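Local coordinates for cortical-lytic enzyme (Clostridium perfringens, PDB 5JIP), which acts as a muramidase of glycoside hydrolase family 25 that hydrolyses spore cortex peptidoglycan during germination, at the magnesium ion site. Residues are numbered along the deposited sequence; one frame, centred on the assembly and turned at random.

The magnesium ion site. Residues 227-232, 257-258, 304, 308. With MG (magnesium ion), chain B.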
loop_
_atom_site.group_PDB
_atom_site.type_symbol
_atom_site.label_atom_id
_atom_site.label_comp_id
_atom_site.label_asym_id
_atom_site.label_seq_id
_atom_site.Cartn_x
_atom_site.Cartn_y
_atom_site.Cartn_z
ATOM N N ASP A 227 13.233 -7.053 -3.968
ATOM C CA ASP A 227 12.349 -6.714 -2.865
ATOM C C ASP A 227 10.923 -7.187 -3.123
ATOM O O ASP A 227 10.215 -7.554 -2.177
ATOM C CB ASP A 227 12.361 -5.197 -2.621
ATOM C CG ASP A 227 13.745 -4.638 -2.284
ATOM O OD1 ASP A 227 14.597 -5.383 -1.822
ATOM O OD2 ASP A 227 13.953 -3.419 -2.478
ATOM N N SER A 228 10.512 -7.251 -4.391
ATOM C CA SER A 228 9.143 -7.640 -4.727
ATOM C C SER A 228 8.886 -9.136 -4.524
ATOM O O SER A 228 7.744 -9.561 -4.629
ATOM C CB SER A 228 8.833 -7.255 -6.163
ATOM O OG SER A 228 8.825 -5.836 -6.284
ATOM N N LEU A 229 9.923 -9.931 -4.274
ATOM C CA LEU A 229 9.753 -11.333 -3.920
ATOM C C LEU A 229 9.810 -11.575 -2.418
ATOM O O LEU A 229 9.434 -12.676 -1.968
ATOM C CB LEU A 229 10.847 -12.188 -4.593
ATOM C CG LEU A 229 10.819 -12.269 -6.127
ATOM C CD1 LEU A 229 11.995 -13.094 -6.632
ATOM C CD2 LEU A 229 9.475 -12.860 -6.608
ATOM N N MET A 230 10.281 -10.588 -1.638
ATOM C CA MET A 230 10.610 -10.748 -0.216
ATOM C C MET A 230 9.789 -9.830 0.693
ATOM O O MET A 230 9.360 -8.751 0.272
ATOM C CB MET A 230 12.088 -10.448 0.029
ATOM C CG MET A 230 13.003 -11.247 -0.831
ATOM S SD MET A 230 14.747 -11.078 -0.368
ATOM C CE MET A 230 15.040 -9.317 -0.542
ATOM N N PRO A 231 9.587 -10.208 1.950
ATOM C CA PRO A 231 9.086 -9.242 2.917
ATOM C C PRO A 231 10.077 -8.105 3.092
ATOM O O PRO A 231 11.306 -8.291 2.925
ATOM C CB PRO A 231 8.942 -10.068 4.207
ATOM C CG PRO A 231 8.950 -11.497 3.739
ATOM C CD PRO A 231 9.830 -11.520 2.584
ATOM N N PRO A 232 9.602 -6.931 3.484
ATOM C CA PRO A 232 10.528 -5.843 3.821
ATOM C C PRO A 232 11.360 -6.189 5.038
ATOM O O PRO A 232 10.992 -7.040 5.861
ATOM C CB PRO A 232 9.613 -4.653 4.123
ATOM C CG PRO A 232 8.298 -5.163 4.224
ATOM C CD PRO A 232 8.208 -6.584 3.797
ATOM N N ASP A 257 11.916 -1.139 -2.762
ATOM C CA ASP A 257 11.234 -0.612 -3.930
ATOM C C ASP A 257 9.745 -0.855 -3.862
ATOM O O ASP A 257 8.970 -0.091 -4.438
ATOM C CB ASP A 257 11.811 -1.243 -5.205
ATOM C CG ASP A 257 13.293 -0.987 -5.343
ATOM O OD1 ASP A 257 13.666 0.199 -5.274
ATOM O OD2 ASP A 257 14.085 -1.958 -5.467
ATOM N N ASP A 258 9.319 -1.904 -3.165
ATOM C CA ASP A 258 7.912 -2.240 -3.072
ATOM C C ASP A 258 7.324 -1.861 -1.720
ATOM O O ASP A 258 6.279 -2.397 -1.342
ATOM C CB ASP A 258 7.700 -3.741 -3.332
ATOM C CG ASP A 258 8.371 -4.612 -2.283
ATOM O OD1 ASP A 258 9.298 -4.117 -1.576
ATOM O OD2 ASP A 258 8.015 -5.811 -2.174
ATOM N N ASP A 304 4.802 -4.396 2.462
ATOM C CA ASP A 304 5.053 -4.117 1.055
ATOM C C ASP A 304 3.757 -4.251 0.249
ATOM O O ASP A 304 2.693 -4.549 0.784
ATOM C CB ASP A 304 6.195 -4.993 0.522
ATOM C CG ASP A 304 5.891 -6.488 0.542
ATOM O OD1 ASP A 304 4.719 -6.893 0.690
ATOM O OD2 ASP A 304 6.862 -7.262 0.392
ATOM N N ASP A 308 3.204 -8.564 2.557
ATOM C CA ASP A 308 4.110 -9.132 3.537
ATOM C C ASP A 308 4.677 -8.066 4.460
ATOM O O ASP A 308 4.806 -6.887 4.099
ATOM C CB ASP A 308 5.258 -9.877 2.857
ATOM C CG ASP A 308 4.846 -11.258 2.353
ATOM O OD1 ASP A 308 4.268 -12.024 3.131
ATOM O OD2 ASP A 308 5.070 -11.556 1.164
HETATM MG MG MG B . 8.509 -7.296 -0.871
HETATM O O HOH W 1 7.287 -8.691 -1.864
HETATM O O HOH W 2 9.685 -5.936 0.272
#
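The magnesium ion is gripped by at least six oxygens in a near-octahedral shell: two backbone carbonyls, two carboxylate oxygens and two waters. The partners stand in opposed pairs. The Met230 carbonyl O, 2.0 Å from MG, faces Asp258 OD2, also 2.0 Å from MG, across the ion. On a second axis the carbonyl O of Asp227, at 2.2 Å from MG, lies opposite Asp304 OD2, which binds MG at 2.1 Å. Waters 1 and 2 fill the remaining axis. Both carbonyls come from one stretch of chain: that of Asp227 from the 3-10 helix 226-229, that of Met230 from the loop just after it, leading into Pro231 and Pro232. The carboxylates come from farther along, Asp258 just before strand 259-266 and Asp304 at the end of strand 296-304. The ion thus ties the 226-232 stretch to the ends of two later strands, a role that looks structural rather than catalytic.

Both metal-binding aspartates take the crowded first torsion, CG between the backbone N and the carbonyl carbon (chi1 64° in each), and each binds the ion through one oxygen. The second oxygen of Asp258 braces the shell: OD1 meets water 2 at 2.6 Å, so this carboxylate spans the ion and its water. In Asp304 the second oxygen points away, OD1 standing 4.1 Å from MG. It accepts the backbone N-H of Asp308, with N to OD1 2.9 Å, from above the carboxylate plane, 35° out of it; this should restrain the group's rotation. The two carboxylates would balance the ion's charge, and its pull probably keeps them ionised. Asp227 offers its carbonyl to the metal but turns its carboxylate to the backbone of Asp257, probably helping position neighbouring Asp258: the Asp257 N-H points at Asp227 OD2, N to OD2 3.1 Å and nearly straight at 163°, and OD2 receives it on its anti lone pair.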